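Local coordinates for protein lipocalin (Argas monolakensis, PDB 3BRN) that binds serotonin in the interior of its beta barrel and probably serves the soft tick as a scavenger of biogenic amines, at residues L29-C40 with R143-P154. Sequence-based numbering, arbitrary orientation.
Sequences LRKTTKPGTPEC and RPIHHTWQTYCP
In this lipocalin barrel the C-terminal tail, 143-154, pairs with the end of strand 26-32 and is stapled to the loop after it by the disulfide C40-C153. T32 and H146 form an antiparallel hydrogen-bonded pair in a short, weak strand pairing: T32 N donates to H146 O (2.9 Å), and H146 N returns the bond to T32 O (2.7 Å). T32 O also accepts a longer bond from ND1 of the H146 ring, 3.3 Å away and above the carbonyl plane. P35 CA sits over the centre of one face of that ring, and CB touches NE2 (3.4 Å); an imidazole can give an N-H in its plane while offering its face to proline.

T148, small and two-natured, is buried between strand and loop. Its O takes the N-H of C40 almost straight (170°), its N donates to R30 O, and with OG1 anti to its own carbonyl carbon (chi1 -71°) the hydroxyl donates to T37 OG1 (3.1 Å), while the methyl CG2 packs against P38 O. R30, long enough to serve two partners, bends at chi2 (59°), bringing NH1 into the ring plane of H147 to bond ND1 at 3.2 Å; NE, close to W149 CE3, is hydrogen-bonded to Y129 OH. Near the disulfide, Y152 OH donates to E39 OE1 (2.6 Å) from above the carboxylate plane. A C-terminal segment tied to the barrel wall by a cystine is consistent with the lipocalin fold.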
loop_
_atom_site.group_PDB
_atom_site.type_symbol
_atom_site.label_atom_id
_atom_site.label_comp_id
_atom_site.label_asym_id
_atom_site.label_seq_id
_atom_site.Cartn_x
_atom_site.Cartn_y
_atom_site.Cartn_z
ATOM N N LEU A 29 -4.401 -3.652 0.084
ATOM C CA LEU A 29 -3.996 -3.540 1.485
ATOM C C LEU A 29 -4.201 -4.939 2.051
ATOM O O LEU A 29 -5.326 -5.412 2.095
ATOM C CB LEU A 29 -4.851 -2.527 2.242
ATOM C CG LEU A 29 -4.657 -2.462 3.775
ATOM C CD1 LEU A 29 -3.203 -2.133 4.067
ATOM C CD2 LEU A 29 -5.534 -1.336 4.308
ATOM N N ARG A 30 -3.092 -5.662 2.252
ATOM C CA ARG A 30 -3.126 -7.067 2.642
ATOM C C ARG A 30 -3.356 -7.266 4.140
ATOM O O ARG A 30 -4.131 -8.137 4.546
ATOM C CB ARG A 30 -1.841 -7.776 2.184
ATOM C CG ARG A 30 -1.713 -9.250 2.588
ATOM C CD ARG A 30 -2.860 -10.127 2.046
ATOM N NE ARG A 30 -2.752 -11.500 2.537
ATOM C CZ ARG A 30 -3.079 -11.892 3.767
ATOM N NH1 ARG A 30 -3.575 -11.029 4.644
ATOM N NH2 ARG A 30 -2.923 -13.155 4.120
ATOM N N LYS A 31 -2.589 -6.556 4.963
ATOM C CA LYS A 31 -2.762 -6.639 6.424
ATOM C C LYS A 31 -2.620 -5.244 6.998
ATOM O O LYS A 31 -1.780 -4.487 6.536
ATOM C CB LYS A 31 -1.681 -7.527 7.059
ATOM C CG LYS A 31 -1.579 -8.947 6.503
ATOM C CD LYS A 31 -0.545 -9.755 7.265
ATOM C CE LYS A 31 -0.386 -11.158 6.681
ATOM N NZ LYS A 31 0.934 -11.736 7.037
ATOM N N THR A 32 -3.291 -4.988 8.125
ATOM C CA THR A 32 -3.140 -3.711 8.832
ATOM C C THR A 32 -3.342 -3.909 10.335
ATOM O O THR A 32 -3.972 -4.883 10.759
ATOM C CB THR A 32 -4.115 -2.621 8.267
ATOM O OG1 THR A 32 -3.970 -1.403 9.005
ATOM C CG2 THR A 32 -5.578 -3.076 8.352
ATOM N N THR A 33 -2.718 -3.052 11.145
ATOM C CA THR A 33 -2.991 -3.039 12.581
ATOM C C THR A 33 -4.159 -2.110 12.912
ATOM O O THR A 33 -4.484 -1.914 14.079
ATOM C CB THR A 33 -1.747 -2.625 13.414
ATOM O OG1 THR A 33 -1.311 -1.321 13.005
ATOM C CG2 THR A 33 -0.595 -3.648 13.205
ATOM N N LYS A 34 -4.737 -1.464 11.903
ATOM C CA LYS A 34 -5.928 -0.658 12.164
ATOM C C LYS A 34 -7.181 -1.501 11.880
ATOM O O LYS A 34 -7.316 -2.058 10.785
ATOM C CB LYS A 34 -5.931 0.599 11.282
ATOM C CG LYS A 34 -7.250 1.373 11.278
ATOM C CD LYS A 34 -7.119 2.669 10.492
ATOM C CE LYS A 34 -8.483 3.223 10.077
ATOM N NZ LYS A 34 -8.348 4.420 9.184
ATOM N N PRO A 35 -8.107 -1.572 12.849
ATOM C CA PRO A 35 -9.353 -2.310 12.659
ATOM C C PRO A 35 -10.400 -1.497 11.892
ATOM O O PRO A 35 -10.282 -0.272 11.777
ATOM C CB PRO A 35 -9.823 -2.556 14.098
ATOM C CG PRO A 35 -9.335 -1.352 14.838
ATOM C CD PRO A 35 -8.029 -0.955 14.184
ATOM N N GLY A 36 -11.331 -2.199 11.250
ATOM C CA GLY A 36 -12.466 -1.564 10.591
ATOM C C GLY A 36 -12.222 -1.062 9.181
ATOM O O GLY A 36 -13.034 -0.308 8.643
ATOM N N THR A 37 -11.126 -1.477 8.557
ATOM C CA THR A 37 -10.861 -1.013 7.196
ATOM C C THR A 37 -11.683 -1.784 6.144
ATOM O O THR A 37 -11.980 -2.968 6.322
ATOM C CB THR A 37 -9.340 -0.959 6.863
ATOM O OG1 THR A 37 -8.786 -2.279 6.856
ATOM C CG2 THR A 37 -8.613 -0.146 7.921
ATOM N N PRO A 38 -12.131 -1.089 5.088
ATOM C CA PRO A 38 -12.972 -1.731 4.071
ATOM C C PRO A 38 -12.284 -2.952 3.446
ATOM O O PRO A 38 -11.082 -2.921 3.200
ATOM C CB PRO A 38 -13.158 -0.631 3.020
ATOM C CG PRO A 38 -12.791 0.649 3.705
ATOM C CD PRO A 38 -11.772 0.293 4.732
ATOM N N GLU A 39 -13.029 -4.042 3.273
ATOM C CA GLU A 39 -12.521 -5.245 2.615
ATOM C C GLU A 39 -12.026 -4.896 1.215
ATOM O O GLU A 39 -12.596 -4.031 0.552
ATOM C CB GLU A 39 -13.647 -6.298 2.508
ATOM C CG GLU A 39 -14.979 -5.710 2.036
ATOM C CD GLU A 39 -16.052 -6.751 1.657
ATOM O OE1 GLU A 39 -16.016 -7.915 2.134
ATOM O OE2 GLU A 39 -16.976 -6.367 0.904
ATOM N N CYS A 40 -10.936 -5.537 0.799
ATOM C CA CYS A 40 -10.401 -5.414 -0.565
ATOM C C CYS A 40 -9.973 -4.004 -0.948
ATOM O O CYS A 40 -10.011 -3.640 -2.132
ATOM C CB CYS A 40 -11.384 -5.965 -1.605
ATOM S SG CYS A 40 -12.118 -7.574 -1.204
ATOM N N ARG A 143 0.772 -6.426 18.351
ATOM C CA ARG A 143 -0.483 -5.736 18.033
ATOM C C ARG A 143 -1.390 -6.647 17.210
ATOM O O ARG A 143 -0.911 -7.441 16.390
ATOM C CB ARG A 143 -0.196 -4.470 17.228
ATOM C CG ARG A 143 0.537 -3.363 17.986
ATOM C CD ARG A 143 0.746 -2.149 17.074
ATOM N NE ARG A 143 1.485 -1.057 17.710
ATOM C CZ ARG A 143 2.813 -1.009 17.805
ATOM N NH1 ARG A 143 3.559 -2.027 17.378
ATOM N NH2 ARG A 143 3.397 0.030 18.382
ATOM N N PRO A 144 -2.708 -6.532 17.413
ATOM C CA PRO A 144 -3.635 -7.319 16.605
ATOM C C PRO A 144 -3.507 -6.995 15.116
ATOM O O PRO A 144 -3.235 -5.842 14.763
ATOM C CB PRO A 144 -5.006 -6.880 17.124
ATOM C CG PRO A 144 -4.737 -6.520 18.578
ATOM C CD PRO A 144 -3.382 -5.849 18.534
ATOM N N ILE A 145 -3.597 -8.027 14.276
ATOM C CA ILE A 145 -3.474 -7.880 12.824
ATOM C C ILE A 145 -4.833 -8.125 12.163
ATOM O O ILE A 145 -5.561 -9.042 12.545
ATOM C CB ILE A 145 -2.485 -8.906 12.218
ATOM C CG1 ILE A 145 -1.140 -8.909 12.953
ATOM C CG2 ILE A 145 -2.360 -8.698 10.708
ATOM C CD1 ILE A 145 -0.503 -7.583 13.061
ATOM N N HIS A 146 -5.205 -7.258 11.246
ATOM C CA HIS A 146 -6.379 -7.438 10.450
ATOM C C HIS A 146 -6.110 -7.729 9.006
ATOM O O HIS A 146 -5.425 -6.994 8.346
ATOM C CB HIS A 146 -7.270 -6.245 10.575
ATOM C CG HIS A 146 -7.503 -5.858 11.980
ATOM N ND1 HIS A 146 -6.554 -5.226 12.731
ATOM C CD2 HIS A 146 -8.537 -6.094 12.801
ATOM C CE1 HIS A 146 -7.004 -5.059 13.951
ATOM N NE2 HIS A 146 -8.206 -5.571 14.014
ATOM N N HIS A 147 -6.703 -8.789 8.517
ATOM C CA HIS A 147 -6.439 -9.261 7.197
ATOM C C HIS A 147 -7.432 -8.767 6.169
ATOM O O HIS A 147 -8.498 -9.287 6.070
ATOM C CB HIS A 147 -6.353 -10.759 7.204
ATOM C CG HIS A 147 -5.345 -11.272 8.154
ATOM N ND1 HIS A 147 -4.100 -11.673 7.760
ATOM C CD2 HIS A 147 -5.374 -11.388 9.491
ATOM C CE1 HIS A 147 -3.412 -12.047 8.809
ATOM N NE2 HIS A 147 -4.161 -11.874 9.875
ATOM N N THR A 148 -7.056 -7.754 5.412
ATOM C CA THR A 148 -7.999 -6.930 4.668
ATOM C C THR A 148 -8.325 -7.492 3.295
ATOM O O THR A 148 -9.290 -7.071 2.673
ATOM C CB THR A 148 -7.441 -5.499 4.489
ATOM O OG1 THR A 148 -7.461 -4.825 5.749
ATOM C CG2 THR A 148 -8.282 -4.709 3.477
ATOM N N TRP A 149 -7.365 -8.203 2.724
ATOM C CA TRP A 149 -7.543 -8.880 1.448
ATOM C C TRP A 149 -7.915 -10.313 1.729
ATOM O O TRP A 149 -7.443 -10.896 2.708
ATOM C CB TRP A 149 -6.253 -8.872 0.640
ATOM C CG TRP A 149 -6.350 -9.732 -0.599
ATOM C CD1 TRP A 149 -6.948 -9.399 -1.784
ATOM C CD2 TRP A 149 -5.893 -11.087 -0.746
ATOM N NE1 TRP A 149 -6.857 -10.453 -2.671
ATOM C CE2 TRP A 149 -6.203 -11.491 -2.061
ATOM C CE3 TRP A 149 -5.228 -11.983 0.095
ATOM C CZ2 TRP A 149 -5.837 -12.731 -2.559
ATOM C CZ3 TRP A 149 -4.909 -13.233 -0.391
ATOM C CH2 TRP A 149 -5.240 -13.605 -1.693
ATOM N N GLN A 150 -8.857 -10.821 0.940
ATOM C CA GLN A 150 -9.264 -12.212 0.986
ATOM C C GLN A 150 -9.321 -12.738 -0.437
ATOM O O GLN A 150 -9.454 -11.974 -1.382
ATOM C CB GLN A 150 -10.640 -12.363 1.646
ATOM C CG GLN A 150 -10.606 -12.233 3.151
ATOM C CD GLN A 150 -9.524 -13.099 3.764
ATOM O OE1 GLN A 150 -9.593 -14.399 3.504
ATOM N NE2 GLN A 150 -8.578 -12.593 4.373
ATOM N N THR A 151 -9.100 -14.030 -0.584
ATOM C CA THR A 151 -9.064 -14.667 -1.890
ATOM C C THR A 151 -10.317 -14.416 -2.739
ATOM O O THR A 151 -10.273 -14.529 -3.971
ATOM C CB THR A 151 -8.808 -16.174 -1.727
ATOM O OG1 THR A 151 -8.629 -16.771 -3.012
ATOM C CG2 THR A 151 -9.961 -16.834 -1.019
ATOM N N TYR A 152 -11.422 -14.050 -2.087
ATOM C CA TYR A 152 -12.677 -13.743 -2.782
ATOM C C TYR A 152 -12.706 -12.327 -3.348
ATOM O O TYR A 152 -13.664 -11.954 -4.027
ATOM C CB TYR A 152 -13.884 -13.932 -1.850
ATOM C CG TYR A 152 -14.009 -12.850 -0.791
ATOM C CD1 TYR A 152 -13.596 -13.076 0.519
ATOM C CD2 TYR A 152 -14.473 -11.581 -1.120
ATOM C CE1 TYR A 152 -13.676 -12.079 1.479
ATOM C CE2 TYR A 152 -14.525 -10.563 -0.171
ATOM C CZ TYR A 152 -14.128 -10.819 1.126
ATOM O OH TYR A 152 -14.209 -9.821 2.080
ATOM N N CYS A 153 -11.705 -11.513 -3.010
ATOM C CA CYS A 153 -11.632 -10.149 -3.537
ATOM C C CYS A 153 -11.547 -10.163 -5.068
ATOM O O CYS A 153 -10.746 -10.897 -5.637
ATOM C CB CYS A 153 -10.407 -9.410 -2.964
ATOM S SG CYS A 153 -10.544 -8.891 -1.218
ATOM N N PRO A 154 -12.335 -9.312 -5.742
ATOM C CA PRO A 154 -12.196 -9.266 -7.196
ATOM C C PRO A 154 -10.787 -8.821 -7.612
ATOM O O PRO A 154 -10.009 -8.367 -6.763
ATOM C CB PRO A 154 -13.240 -8.221 -7.624
ATOM C CG PRO A 154 -14.176 -8.091 -6.460
ATOM C CD PRO A 154 -13.327 -8.346 -5.244
HETATM O O HOH W 1 -3.882 -3.337 16.177
#